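Putative ubiquinone biosynthesis protein (Nostoc punctiforme, PDB 3MSQ) probably takes part in ubiquinone-type (coenzyme Q-like) quinone biosynthesis as a member of the Coq4 family, although its exact molecular role is not established. Local coordinates at residues Leu150-Ile155 / Pro195-Ala200; Leu51-Leu56 / Asp113-Leu118; Glu68-Ala73 / Arg123-Ile128; Asp38-Leu43 / Ile155-Met160; Glu85-His90 / Asp208-Glu213. One frame throughout, in Å; residues are numbered along the deposited sequence.

Contact 1 (Leu150-Ile155 / Pro195-Ala200); sequences LAQTPI and PGKLIA
The C-terminal end of helix 139-152 is tied here to the irregular chain that follows helix 177-192, in the buried interior of this all-helical Coq4-family fold. Gln152, the last helical residue, does most of the work. Its CG lies anti to the carbonyl carbon (chi1 -79°) and the chain beyond is extended, so the carboxamide reaches the backbone of 196-198 and reads it from both of its ends. OE1 accepts from Leu198 N at 3.0 Å, almost straight and in the carbonyl plane on a lone pair, while NE2 donates to Gly196 O at 3.0 Å from above that carbonyl's plane. A side-chain amide suits the place because it offers donor and acceptor together; NE2 also donates to Thr194 O. Lys197, bent at chi2 (-77°), returns across the gap, and its NZ donates to Gln152 O at 3.0 Å from above the carbonyl plane. Thr153, the first residue past the helix, turns its methyl CG2 to Lys197 CD at 3.7 Å, and its OG1 lies 3.6 Å from Ile199 CG2. Ile199 continues into an apolar cluster with Leu56, Leu121 and Phe149. The bonds of OE1 and NE2 set the carboxamide's rotation, whereas Lys197 holds the backbone carbonyl, where its ammonium would probably offset the partial negative charge at this helix end.

Contact 2 (Leu51-Leu56 / Asp113-Leu118); sequences LAVDEL and DDISYL
Helices 47-56 and 114-133 cross steeply, their short axes 80° apart and 10.1 Å at closest approach, with Val53 and Ile115 the nearest pair of alpha carbons. Val53 fills the crossing with a branched, compact side chain whose two methyls have different tasks. CG1, anti to the backbone N, touches the methylene of Asp114 (CG1 to CB 3.5 Å), whereas CG2 turns to Ile115, 3.8 Å from its CG1, and also slides past Leu118 in the opposite direction. One turn further on, Leu56 and Leu118 meet tip to tip, Leu56 CD1 being 3.5 Å from Leu118 CD2. Polar groups are kept to the margin: Asp114 meets Val53 mainly through its CB, its OD2 forming a salt bridge with Lys57. Asp113 N-caps the second helix, its OD1 accepting from Ser116 N at 3.0 Å and from Ser116 OG at 2.6 Å, so that one carboxylate oxygen holds two donors of the first turn. Around this crossing, helix 60-68 covers Leu56 through Val62 and Phe66 and packs Phe66 edge-to-face on Tyr117, while Ile115 rests on Ala49 and Gln50 of helix 47-56.

Contact 3 (Glu68-Ala73 / Arg123-Ile128); sequences ERWLPA and RSTHDI
Pro72 is the centre of the first shell, its ring lying against the surface of helix 114-133. Pro72 CD and Ser124 CB are 3.6 Å apart, and Pro72 CG is 3.8 Å from the methyl CG2 of Thr125, which crosses the ring obliquely. The same methyl meets Trp70 at the ring edge, near its plane, CZ3 to CG2 measuring 4.0 Å. Leu71 joins at the margin, where its CD2 comes 3.5 Å from Ser124 OG. An alanine at Pro72, without CG and CD, would probably loosen the packing on Ser124 and Thr125 and the hold on the extended chain. The second shell sets these groups in position: one face of the Trp70 indole carries Pro72 N, 3.7 Å above its plane and offset toward the rim. Thr125 has OG1 in the crowded position between N and the carbonyl carbon, where it bonds to Leu121 O, and that sends CG2 to the loop; Ser124 OG bonds to Met120 O. Farther out, Trp70 O accepts from Tyr117 OH. Small hydroxyl residues thus present mainly carbon to the loop while their oxygens are satisfied within the helix, so the contact rests on van der Waals packing, without a hydrogen bond across it.

Contact 4 (Asp38-Leu43 / Ile155-Met160); sequences DFEDAL and IPISVM
Ile157 is the closely packed heart of this contact, set between Phe39, Glu40 and Leu43 of the other segment. With CG1 anti to the backbone N (chi1 -154°), it extends CD1 to within 3.6 Å of Phe39 CD2 and 3.8 Å of Leu43 CD1. Glu40, also buried, gives Ile157 its aliphatic stem, CG to CG1 3.7 Å. Phe39, likewise anti at chi1, crosses Met160, a selenomethionine, at about a right angle, its CZ lying 3.5 Å from Met160 CB. Leu43 CD1 sits over one face of the phenyl ring, offset toward the rim, and touches Met160 CG at 3.8 Å. A serine at Phe39, lacking the ring, would probably leave Ile157, Leu43 and Met160 more loosely packed and disturb the stack with Phe20. The two segments belong to a helix-helix crossing in which the short axes of 38-42 and 156-160 run at 121°, 10.2 Å apart; the second opens helix 156-172, predicted to be transmembrane. Packing is sparser toward the start of that helix, where Pro156 CB approaches Leu43 CD1 only to 4.1 Å. Pro156 suits a first turn because it needs no backbone N-H there. At the exposed margin Asp38 pairs with Lys107.

Contact 5 (Glu85-His90 / Asp208-Glu213); sequences EGTLGH and DVQVSE
Extended backbone torsions at Thr87 (psi 155°) and Gln210 (psi 143°), each the N-cap of the helix that follows, let the two chains meet at one point just before they coil. Their alpha carbons come within 3.9 Å, forming a single beta bridge in a chain without beta strands. The bridge has two backbone bonds: Val211 N donates to Gly86 O at 3.0 Å, nearly straight, and Leu88 N donates to Val209 O, also at 3.0 Å. Both donors lie above the plane of the carbonyl they meet. Thr87 CA adds a C-H...O contact to Val209 O at 3.4 Å. Glycine suits position 86 because the Gln210 carboxamide lies against it, NE2 being 3.3 Å from Gly86 CA; a beta carbon there would collide with that nitrogen. Gln210 gets there by bending at chi2 (-72°), although its side chain sets out away from the other chain, and its OE1 also meets the methyl of Thr87, CG2 to OE1 3.4 Å. Thr87 OG1, in the crowded position, bonds to Pro84 O, which turns CG2 toward Gln210. Val211 CG2 touches Leu88 CA at 3.8 Å. The bridge thus joins the starts of helices 88-98 and 211-218, with Leu88 directed to Ile128, Val131 and Val132 of helix 114-133 and to Ile214, and Gly89 bonded through its backbone to Trp207.

Helix 114-133 is shared by contacts 2 and 3, giving its start to one and its middle to the other. Contacts 1, 2 and 4 form a touching group, with centres 13 to 16 Å apart; contacts 1 and 4 share Ile155, which also packs on Leu118 and Leu56 of contact 2. Contact 3 is joined to contact 4 by the Arg123-Asp41 salt bridge and to contact 5 by Ile128 on Leu88. The centres of contacts 4 and 5 are about 31 Å apart. Along the chain, contacts 2 and 3 are nested within the loop of contact 4, and contact 1 within that of contact 5, so distant sequence regions interlock in one helical body. Contacts 1, 2 and 4 also touch a second subunit.

Contact 1 (Leu150-Ile155 / Pro195-Ala200)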
# COMPACT_ATOMS: atom_id res chain seq x y z
N LEU A 150 7.20 5.18 -24.43
CA LEU A 150 6.75 6.40 -23.73
C LEU A 150 7.24 7.66 -24.49
O LEU A 150 6.51 8.65 -24.55
CB LEU A 150 7.22 6.38 -22.25
CG LEU A 150 6.73 7.49 -21.30
CD1 LEU A 150 5.32 7.23 -20.84
CD2 LEU A 150 7.58 7.56 -20.07
N ALA A 151 8.45 7.59 -25.10
CA ALA A 151 9.01 8.71 -25.88
C ALA A 151 8.20 8.98 -27.14
O ALA A 151 8.08 10.13 -27.54
CB ALA A 151 10.46 8.43 -26.23
N GLN A 152 7.64 7.92 -27.76
CA GLN A 152 6.87 7.94 -29.00
C GLN A 152 5.39 8.20 -28.79
O GLN A 152 4.86 9.18 -29.32
CB GLN A 152 7.00 6.58 -29.69
CG GLN A 152 8.29 6.37 -30.45
CD GLN A 152 8.10 5.41 -31.59
OE1 GLN A 152 7.33 4.44 -31.51
NE2 GLN A 152 8.79 5.67 -32.67
N THR A 153 4.70 7.28 -28.09
CA THR A 153 3.25 7.26 -27.84
C THR A 153 2.95 6.86 -26.39
O THR A 153 2.81 5.66 -26.10
CB THR A 153 2.56 6.35 -28.87
OG1 THR A 153 3.26 5.11 -28.97
CG2 THR A 153 2.48 6.99 -30.25
N PRO A 154 2.86 7.83 -25.45
CA PRO A 154 2.62 7.46 -24.03
C PRO A 154 1.26 6.84 -23.70
O PRO A 154 0.22 7.42 -24.00
CB PRO A 154 2.83 8.76 -23.25
CG PRO A 154 3.07 9.82 -24.27
CD PRO A 154 3.05 9.28 -25.64
N ILE A 155 1.27 5.67 -23.05
CA ILE A 155 0.07 4.96 -22.58
C ILE A 155 0.25 4.64 -21.07
O ILE A 155 1.39 4.48 -20.66
CB ILE A 155 -0.30 3.70 -23.42
CG1 ILE A 155 0.76 2.55 -23.30
CG2 ILE A 155 -0.60 4.11 -24.87
CD1 ILE A 155 0.36 1.18 -23.78
N PRO A 195 10.60 9.00 -35.84
CA PRO A 195 9.30 9.55 -36.25
C PRO A 195 8.24 8.49 -36.50
O PRO A 195 7.07 8.69 -36.15
CB PRO A 195 9.63 10.33 -37.52
CG PRO A 195 10.87 9.71 -38.05
CD PRO A 195 11.64 9.23 -36.87
N GLY A 196 8.66 7.36 -37.08
CA GLY A 196 7.79 6.23 -37.38
C GLY A 196 7.38 5.53 -36.11
O GLY A 196 8.21 4.87 -35.46
N LYS A 197 6.12 5.70 -35.72
CA LYS A 197 5.56 5.13 -34.50
C LYS A 197 5.42 3.62 -34.60
O LYS A 197 4.95 3.13 -35.62
CB LYS A 197 4.20 5.79 -34.16
CG LYS A 197 4.17 7.33 -34.21
CD LYS A 197 4.81 7.96 -33.00
CE LYS A 197 5.06 9.43 -33.19
NZ LYS A 197 5.84 10.00 -32.06
N LEU A 198 5.84 2.89 -33.55
CA LEU A 198 5.73 1.43 -33.47
C LEU A 198 4.26 1.02 -33.57
O LEU A 198 3.92 0.21 -34.42
CB LEU A 198 6.29 0.91 -32.12
CG LEU A 198 7.80 0.97 -31.89
CD1 LEU A 198 8.11 0.54 -30.45
CD2 LEU A 198 8.58 0.12 -32.92
N ILE A 199 3.41 1.61 -32.69
CA ILE A 199 1.97 1.37 -32.57
C ILE A 199 1.17 1.54 -33.89
O ILE A 199 0.16 0.86 -34.06
CB ILE A 199 1.37 2.18 -31.36
CG1 ILE A 199 0.04 1.62 -30.85
CG2 ILE A 199 1.29 3.68 -31.60
CD1 ILE A 199 0.16 0.49 -29.84
N ALA A 200 1.67 2.41 -34.83
CA ALA A 200 1.05 2.71 -36.14
C ALA A 200 1.26 1.65 -37.23
O ALA A 200 0.60 1.71 -38.26
CB ALA A 200 1.52 4.07 -36.64

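Contact 2 (Leu51-Leu56 / Asp113-Leu118)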
# COMPACT_ATOMS: atom_id res chain seq x y z
N LEU A 51 -7.34 9.57 -22.10
CA LEU A 51 -6.47 10.61 -22.62
C LEU A 51 -5.45 10.03 -23.61
O LEU A 51 -5.23 10.65 -24.66
CB LEU A 51 -5.76 11.28 -21.46
CG LEU A 51 -5.75 12.79 -21.49
CD1 LEU A 51 -6.89 13.36 -20.66
CD2 LEU A 51 -4.41 13.31 -20.99
N ALA A 52 -4.86 8.84 -23.29
CA ALA A 52 -3.92 8.10 -24.15
C ALA A 52 -4.59 7.78 -25.49
O ALA A 52 -4.00 7.99 -26.55
CB ALA A 52 -3.48 6.81 -23.48
N VAL A 53 -5.84 7.30 -25.44
CA VAL A 53 -6.64 6.99 -26.62
C VAL A 53 -6.90 8.29 -27.41
O VAL A 53 -6.66 8.31 -28.62
CB VAL A 53 -7.93 6.26 -26.21
CG1 VAL A 53 -8.93 6.26 -27.36
CG2 VAL A 53 -7.62 4.84 -25.74
N ASP A 54 -7.32 9.37 -26.73
CA ASP A 54 -7.58 10.69 -27.33
C ASP A 54 -6.35 11.26 -28.06
O ASP A 54 -6.48 11.80 -29.15
CB ASP A 54 -8.11 11.69 -26.28
CG ASP A 54 -9.52 11.41 -25.78
OD1 ASP A 54 -10.21 10.53 -26.37
OD2 ASP A 54 -9.96 12.11 -24.83
N GLU A 55 -5.17 11.09 -27.48
CA GLU A 55 -3.92 11.58 -28.06
C GLU A 55 -3.39 10.73 -29.22
O GLU A 55 -2.85 11.29 -30.18
CB GLU A 55 -2.86 11.83 -26.97
CG GLU A 55 -3.13 13.06 -26.11
CD GLU A 55 -3.29 14.39 -26.84
OE1 GLU A 55 -2.34 14.81 -27.54
OE2 GLU A 55 -4.37 15.00 -26.71
N LEU A 56 -3.54 9.39 -29.14
CA LEU A 56 -3.13 8.45 -30.18
C LEU A 56 -3.95 8.67 -31.43
O LEU A 56 -3.39 8.72 -32.52
CB LEU A 56 -3.31 7.00 -29.70
CG LEU A 56 -2.22 6.43 -28.80
CD1 LEU A 56 -2.71 5.25 -28.06
CD2 LEU A 56 -1.04 5.97 -29.61
N ASP A 113 -14.57 -1.35 -27.10
CA ASP A 113 -14.37 0.10 -27.24
C ASP A 113 -12.92 0.43 -27.59
O ASP A 113 -12.14 -0.50 -27.84
CB ASP A 113 -14.83 0.84 -25.96
CG ASP A 113 -14.04 0.60 -24.67
OD1 ASP A 113 -13.25 -0.37 -24.62
OD2 ASP A 113 -14.22 1.38 -23.72
N ASP A 114 -12.54 1.73 -27.61
CA ASP A 114 -11.17 2.10 -27.96
C ASP A 114 -10.12 1.66 -26.93
O ASP A 114 -9.01 1.30 -27.34
CB ASP A 114 -11.02 3.58 -28.29
CG ASP A 114 -11.83 4.14 -29.47
OD1 ASP A 114 -11.99 3.40 -30.50
OD2 ASP A 114 -12.18 5.34 -29.43
N ILE A 115 -10.46 1.69 -25.61
CA ILE A 115 -9.53 1.24 -24.55
C ILE A 115 -9.27 -0.30 -24.63
O ILE A 115 -8.11 -0.72 -24.60
CB ILE A 115 -10.01 1.72 -23.15
CG1 ILE A 115 -9.77 3.23 -23.01
CG2 ILE A 115 -9.35 0.92 -22.01
CD1 ILE A 115 -10.56 3.92 -21.88
N SER A 116 -10.35 -1.12 -24.80
CA SER A 116 -10.18 -2.56 -24.97
C SER A 116 -9.48 -2.85 -26.30
O SER A 116 -8.69 -3.80 -26.39
CB SER A 116 -11.51 -3.31 -24.83
OG SER A 116 -12.54 -2.71 -25.59
N TYR A 117 -9.71 -1.99 -27.31
CA TYR A 117 -9.00 -2.13 -28.57
C TYR A 117 -7.46 -1.92 -28.39
O TYR A 117 -6.67 -2.77 -28.79
CB TYR A 117 -9.54 -1.21 -29.67
CG TYR A 117 -8.62 -1.21 -30.87
CD1 TYR A 117 -8.31 -2.40 -31.53
CD2 TYR A 117 -7.98 -0.05 -31.28
CE1 TYR A 117 -7.37 -2.43 -32.55
CE2 TYR A 117 -7.09 -0.07 -32.35
CZ TYR A 117 -6.78 -1.26 -32.98
OH TYR A 117 -5.88 -1.31 -34.02
N LEU A 118 -7.04 -0.78 -27.82
CA LEU A 118 -5.63 -0.45 -27.62
C LEU A 118 -4.93 -1.50 -26.77
O LEU A 118 -3.77 -1.79 -27.03
CB LEU A 118 -5.51 0.94 -26.99
CG LEU A 118 -4.10 1.46 -26.70
CD1 LEU A 118 -3.26 1.55 -27.95
CD2 LEU A 118 -4.16 2.80 -25.96

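Contact 3 (Glu68-Ala73 / Arg123-Ile128)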
# COMPACT_ATOMS: atom_id res chain seq x y z
N GLU A 68 -10.19 0.78 -38.30
CA GLU A 68 -10.29 -0.60 -38.76
C GLU A 68 -10.39 -1.62 -37.60
O GLU A 68 -10.81 -2.76 -37.83
CB GLU A 68 -9.05 -0.99 -39.56
CG GLU A 68 -8.71 -0.16 -40.79
CD GLU A 68 -7.42 -0.64 -41.42
OE1 GLU A 68 -7.12 -1.86 -41.34
OE2 GLU A 68 -6.68 0.21 -41.97
N ARG A 69 -9.95 -1.22 -36.38
CA ARG A 69 -9.82 -2.08 -35.19
C ARG A 69 -8.93 -3.25 -35.59
O ARG A 69 -9.25 -4.42 -35.37
CB ARG A 69 -11.16 -2.51 -34.59
CG ARG A 69 -12.00 -1.35 -34.07
CD ARG A 69 -11.62 -0.98 -32.67
NE ARG A 69 -12.54 -0.04 -32.03
CZ ARG A 69 -13.63 -0.40 -31.36
NH1 ARG A 69 -14.00 -1.68 -31.31
NH2 ARG A 69 -14.39 0.52 -30.78
N TRP A 70 -7.83 -2.89 -36.28
CA TRP A 70 -6.82 -3.76 -36.85
C TRP A 70 -6.12 -4.56 -35.78
O TRP A 70 -5.64 -3.99 -34.79
CB TRP A 70 -5.78 -2.93 -37.65
CG TRP A 70 -4.72 -3.78 -38.30
CD1 TRP A 70 -4.78 -4.34 -39.54
CD2 TRP A 70 -3.50 -4.26 -37.70
NE1 TRP A 70 -3.67 -5.13 -39.76
CE2 TRP A 70 -2.87 -5.10 -38.64
CE3 TRP A 70 -2.88 -4.05 -36.45
CZ2 TRP A 70 -1.66 -5.73 -38.38
CZ3 TRP A 70 -1.68 -4.69 -36.19
CH2 TRP A 70 -1.08 -5.51 -37.15
N LEU A 71 -5.99 -5.87 -36.02
CA LEU A 71 -5.24 -6.77 -35.15
C LEU A 71 -4.46 -7.72 -36.06
O LEU A 71 -4.93 -7.98 -37.16
CB LEU A 71 -6.16 -7.53 -34.18
CG LEU A 71 -6.77 -6.71 -33.04
CD1 LEU A 71 -7.86 -7.48 -32.36
CD2 LEU A 71 -5.71 -6.24 -32.05
N PRO A 72 -3.25 -8.17 -35.69
CA PRO A 72 -2.47 -9.00 -36.62
C PRO A 72 -3.06 -10.38 -36.91
O PRO A 72 -3.65 -11.01 -36.04
CB PRO A 72 -1.10 -9.07 -35.95
CG PRO A 72 -1.37 -8.88 -34.52
CD PRO A 72 -2.51 -7.93 -34.44
N ALA A 73 -2.90 -10.82 -38.18
CA ALA A 73 -3.37 -12.11 -38.69
C ALA A 73 -2.64 -13.24 -37.96
O ALA A 73 -1.53 -13.05 -37.48
CB ALA A 73 -3.13 -12.19 -40.18
N ARG A 123 -1.06 -5.95 -26.66
CA ARG A 123 -0.76 -7.33 -26.31
C ARG A 123 -0.40 -8.19 -27.52
O ARG A 123 0.55 -8.96 -27.45
CB ARG A 123 -1.90 -7.94 -25.51
CG ARG A 123 -2.07 -7.34 -24.12
CD ARG A 123 -3.21 -7.98 -23.33
NE ARG A 123 -3.38 -7.29 -22.05
CZ ARG A 123 -4.33 -7.54 -21.16
NH1 ARG A 123 -5.23 -8.48 -21.39
NH2 ARG A 123 -4.38 -6.85 -20.03
N SER A 124 -1.12 -8.03 -28.65
CA SER A 124 -0.88 -8.79 -29.89
C SER A 124 0.44 -8.47 -30.55
O SER A 124 1.00 -9.32 -31.24
CB SER A 124 -1.94 -8.48 -30.94
OG SER A 124 -3.14 -8.01 -30.37
N THR A 125 0.88 -7.20 -30.42
CA THR A 125 2.05 -6.71 -31.13
C THR A 125 3.28 -6.38 -30.33
O THR A 125 4.36 -6.48 -30.89
CB THR A 125 1.67 -5.57 -32.09
OG1 THR A 125 1.29 -4.41 -31.35
CG2 THR A 125 0.55 -5.95 -33.06
N HIS A 126 3.15 -5.97 -29.04
CA HIS A 126 4.30 -5.51 -28.25
C HIS A 126 5.53 -6.43 -28.14
O HIS A 126 6.64 -5.92 -28.00
CB HIS A 126 3.92 -4.80 -26.94
CG HIS A 126 4.28 -5.54 -25.69
ND1 HIS A 126 3.32 -6.23 -24.96
CD2 HIS A 126 5.47 -5.62 -25.04
CE1 HIS A 126 3.96 -6.73 -23.92
NE2 HIS A 126 5.26 -6.39 -23.93
N ASP A 127 5.36 -7.74 -28.29
CA ASP A 127 6.50 -8.66 -28.25
C ASP A 127 7.39 -8.57 -29.52
O ASP A 127 8.52 -9.03 -29.50
CB ASP A 127 6.03 -10.10 -28.00
CG ASP A 127 7.05 -10.94 -27.33
OD1 ASP A 127 7.36 -10.66 -26.14
OD2 ASP A 127 7.53 -11.90 -27.96
N ILE A 128 6.88 -7.95 -30.59
CA ILE A 128 7.59 -7.74 -31.86
C ILE A 128 8.49 -6.50 -31.69
O ILE A 128 9.63 -6.51 -32.16
CB ILE A 128 6.59 -7.63 -33.06
CG1 ILE A 128 5.85 -8.96 -33.30
CG2 ILE A 128 7.24 -7.17 -34.35
CD1 ILE A 128 4.31 -8.88 -33.39

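Contact 4 (Asp38-Leu43 / Ile155-Met160)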
# COMPACT_ATOMS: atom_id res chain seq x y z
N ASP A 38 -3.44 -8.01 -15.02
CA ASP A 38 -4.38 -7.60 -13.97
C ASP A 38 -4.23 -6.11 -13.70
O ASP A 38 -5.24 -5.42 -13.50
CB ASP A 38 -4.13 -8.38 -12.65
CG ASP A 38 -4.44 -9.87 -12.65
OD1 ASP A 38 -5.12 -10.34 -13.60
OD2 ASP A 38 -4.02 -10.56 -11.70
N PHE A 39 -2.97 -5.62 -13.69
CA PHE A 39 -2.63 -4.21 -13.45
C PHE A 39 -3.12 -3.33 -14.60
O PHE A 39 -3.81 -2.34 -14.37
CB PHE A 39 -1.11 -4.06 -13.24
CG PHE A 39 -0.59 -2.67 -12.91
CD1 PHE A 39 -1.43 -1.71 -12.34
CD2 PHE A 39 0.74 -2.35 -13.11
CE1 PHE A 39 -0.95 -0.44 -12.05
CE2 PHE A 39 1.22 -1.08 -12.80
CZ PHE A 39 0.37 -0.13 -12.27
N GLU A 40 -2.77 -3.73 -15.85
CA GLU A 40 -3.15 -3.08 -17.10
C GLU A 40 -4.65 -2.85 -17.12
O GLU A 40 -5.09 -1.75 -17.44
CB GLU A 40 -2.78 -4.02 -18.25
CG GLU A 40 -1.81 -3.43 -19.26
CD GLU A 40 -1.82 -4.20 -20.56
OE1 GLU A 40 -1.16 -5.27 -20.64
OE2 GLU A 40 -2.53 -3.76 -21.48
N ASP A 41 -5.42 -3.89 -16.75
CA ASP A 41 -6.89 -3.90 -16.67
C ASP A 41 -7.42 -2.86 -15.66
O ASP A 41 -8.41 -2.18 -15.93
CB ASP A 41 -7.41 -5.31 -16.30
CG ASP A 41 -7.20 -6.42 -17.34
OD1 ASP A 41 -6.73 -6.11 -18.47
OD2 ASP A 41 -7.49 -7.59 -17.02
N ALA A 42 -6.74 -2.75 -14.51
CA ALA A 42 -7.13 -1.82 -13.45
C ALA A 42 -6.91 -0.35 -13.84
O ALA A 42 -7.53 0.54 -13.25
CB ALA A 42 -6.37 -2.15 -12.19
N LEU A 43 -6.07 -0.10 -14.87
CA LEU A 43 -5.80 1.25 -15.33
C LEU A 43 -6.84 1.73 -16.35
O LEU A 43 -6.90 2.92 -16.63
CB LEU A 43 -4.38 1.39 -15.89
CG LEU A 43 -3.23 1.03 -14.98
CD1 LEU A 43 -1.94 0.90 -15.78
CD2 LEU A 43 -3.07 2.04 -13.84
N ILE A 155 1.27 5.67 -23.05
CA ILE A 155 0.07 4.96 -22.58
C ILE A 155 0.25 4.64 -21.07
O ILE A 155 1.39 4.48 -20.66
CB ILE A 155 -0.30 3.70 -23.42
CG1 ILE A 155 0.76 2.55 -23.30
CG2 ILE A 155 -0.60 4.11 -24.87
CD1 ILE A 155 0.36 1.18 -23.78
N PRO A 156 -0.83 4.58 -20.24
CA PRO A 156 -0.64 4.35 -18.80
C PRO A 156 0.34 3.27 -18.34
O PRO A 156 1.21 3.60 -17.53
CB PRO A 156 -2.05 4.15 -18.25
CG PRO A 156 -2.95 4.13 -19.45
CD PRO A 156 -2.25 4.81 -20.55
N ILE A 157 0.23 2.01 -18.85
CA ILE A 157 1.14 0.90 -18.48
C ILE A 157 2.63 1.20 -18.62
O ILE A 157 3.39 0.80 -17.75
CB ILE A 157 0.70 -0.49 -19.03
CG1 ILE A 157 1.21 -1.67 -18.15
CG2 ILE A 157 1.04 -0.68 -20.49
CD1 ILE A 157 0.58 -1.77 -16.71
N SER A 158 3.04 1.95 -19.66
CA SER A 158 4.45 2.32 -19.83
C SER A 158 4.94 3.20 -18.67
O SER A 158 5.96 2.88 -18.04
CB SER A 158 4.67 3.01 -21.18
OG SER A 158 4.43 2.10 -22.23
N VAL A 159 4.16 4.25 -18.33
CA VAL A 159 4.46 5.17 -17.23
C VAL A 159 4.62 4.38 -15.94
O VAL A 159 5.58 4.58 -15.21
CB VAL A 159 3.35 6.22 -17.03
CG1 VAL A 159 3.83 7.35 -16.12
CG2 VAL A 159 2.86 6.76 -18.35
N MSE A 160 3.63 3.51 -15.64
CA MSE A 160 3.57 2.67 -14.45
C MSE A 160 4.74 1.71 -14.43
O MSE A 160 5.45 1.67 -13.42
CB MSE A 160 2.24 1.90 -14.37
CG MSE A 160 0.99 2.80 -14.28
SE MSE A 160 0.99 4.14 -12.85
CE MSE A 160 1.16 5.66 -13.90

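Contact 5 (Glu85-His90 / Asp208-Glu213)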
# COMPACT_ATOMS: atom_id res chain seq x y z
N GLU A 85 17.00 -14.93 -44.05
CA GLU A 85 17.85 -14.63 -42.90
C GLU A 85 17.57 -13.41 -42.02
O GLU A 85 17.40 -13.56 -40.80
CB GLU A 85 19.34 -14.78 -43.25
CG GLU A 85 20.26 -15.03 -42.05
CD GLU A 85 19.90 -16.20 -41.14
OE1 GLU A 85 19.69 -17.32 -41.65
OE2 GLU A 85 19.84 -15.98 -39.90
N GLY A 86 17.56 -12.21 -42.59
CA GLY A 86 17.40 -11.02 -41.76
C GLY A 86 16.01 -10.44 -41.59
O GLY A 86 15.88 -9.39 -40.97
N THR A 87 14.98 -11.11 -42.14
CA THR A 87 13.58 -10.68 -42.09
C THR A 87 13.01 -10.74 -40.67
O THR A 87 13.47 -11.54 -39.87
CB THR A 87 12.71 -11.47 -43.08
OG1 THR A 87 12.55 -12.81 -42.61
CG2 THR A 87 13.26 -11.44 -44.50
N LEU A 88 11.97 -9.92 -40.40
CA LEU A 88 11.27 -9.80 -39.12
C LEU A 88 10.74 -11.15 -38.63
O LEU A 88 10.87 -11.47 -37.44
CB LEU A 88 10.14 -8.78 -39.25
CG LEU A 88 9.21 -8.56 -38.05
CD1 LEU A 88 9.93 -7.87 -36.94
CD2 LEU A 88 8.01 -7.75 -38.46
N GLY A 89 10.17 -11.93 -39.55
CA GLY A 89 9.63 -13.26 -39.28
C GLY A 89 10.68 -14.21 -38.73
O GLY A 89 10.48 -14.76 -37.65
N HIS A 90 11.81 -14.34 -39.45
CA HIS A 90 12.92 -15.20 -39.09
C HIS A 90 13.52 -14.86 -37.72
O HIS A 90 13.71 -15.77 -36.91
CB HIS A 90 14.00 -15.16 -40.18
CG HIS A 90 15.02 -16.25 -40.05
ND1 HIS A 90 14.87 -17.46 -40.70
CD2 HIS A 90 16.18 -16.27 -39.35
CE1 HIS A 90 15.93 -18.18 -40.38
NE2 HIS A 90 16.75 -17.51 -39.57
N ASP A 208 8.07 -10.56 -43.85
CA ASP A 208 8.95 -10.84 -44.99
C ASP A 208 9.89 -9.67 -45.35
O ASP A 208 10.57 -9.71 -46.38
CB ASP A 208 8.10 -11.24 -46.22
CG ASP A 208 7.24 -10.12 -46.80
OD1 ASP A 208 6.37 -9.59 -46.07
OD2 ASP A 208 7.41 -9.80 -48.00
N VAL A 209 9.94 -8.62 -44.50
CA VAL A 209 10.77 -7.43 -44.68
C VAL A 209 11.97 -7.50 -43.72
O VAL A 209 11.79 -7.88 -42.55
CB VAL A 209 9.95 -6.11 -44.49
CG1 VAL A 209 10.80 -4.86 -44.76
CG2 VAL A 209 8.69 -6.10 -45.37
N GLN A 210 13.17 -7.14 -44.20
CA GLN A 210 14.38 -7.12 -43.38
C GLN A 210 14.22 -6.19 -42.19
O GLN A 210 13.60 -5.13 -42.33
CB GLN A 210 15.58 -6.67 -44.22
CG GLN A 210 16.06 -7.70 -45.22
CD GLN A 210 16.78 -8.87 -44.59
OE1 GLN A 210 16.37 -10.02 -44.74
NE2 GLN A 210 17.90 -8.60 -43.90
N VAL A 211 14.77 -6.56 -41.03
CA VAL A 211 14.70 -5.75 -39.80
C VAL A 211 15.39 -4.39 -40.02
O VAL A 211 14.83 -3.36 -39.62
CB VAL A 211 15.21 -6.51 -38.53
CG1 VAL A 211 15.22 -5.61 -37.30
CG2 VAL A 211 14.39 -7.76 -38.26
N SER A 212 16.57 -4.40 -40.68
CA SER A 212 17.35 -3.21 -41.02
C SER A 212 16.52 -2.25 -41.90
O SER A 212 16.56 -1.04 -41.68
CB SER A 212 18.65 -3.60 -41.73
OG SER A 212 18.47 -4.68 -42.63
N GLU A 213 15.73 -2.81 -42.84
CA GLU A 213 14.82 -2.09 -43.74
C GLU A 213 13.68 -1.46 -42.93
O GLU A 213 13.37 -0.29 -43.18
CB GLU A 213 14.28 -3.01 -44.85
CG GLU A 213 13.41 -2.34 -45.92
CD GLU A 213 14.04 -1.22 -46.73
OE1 GLU A 213 15.18 -1.40 -47.24
OE2 GLU A 213 13.38 -0.17 -46.89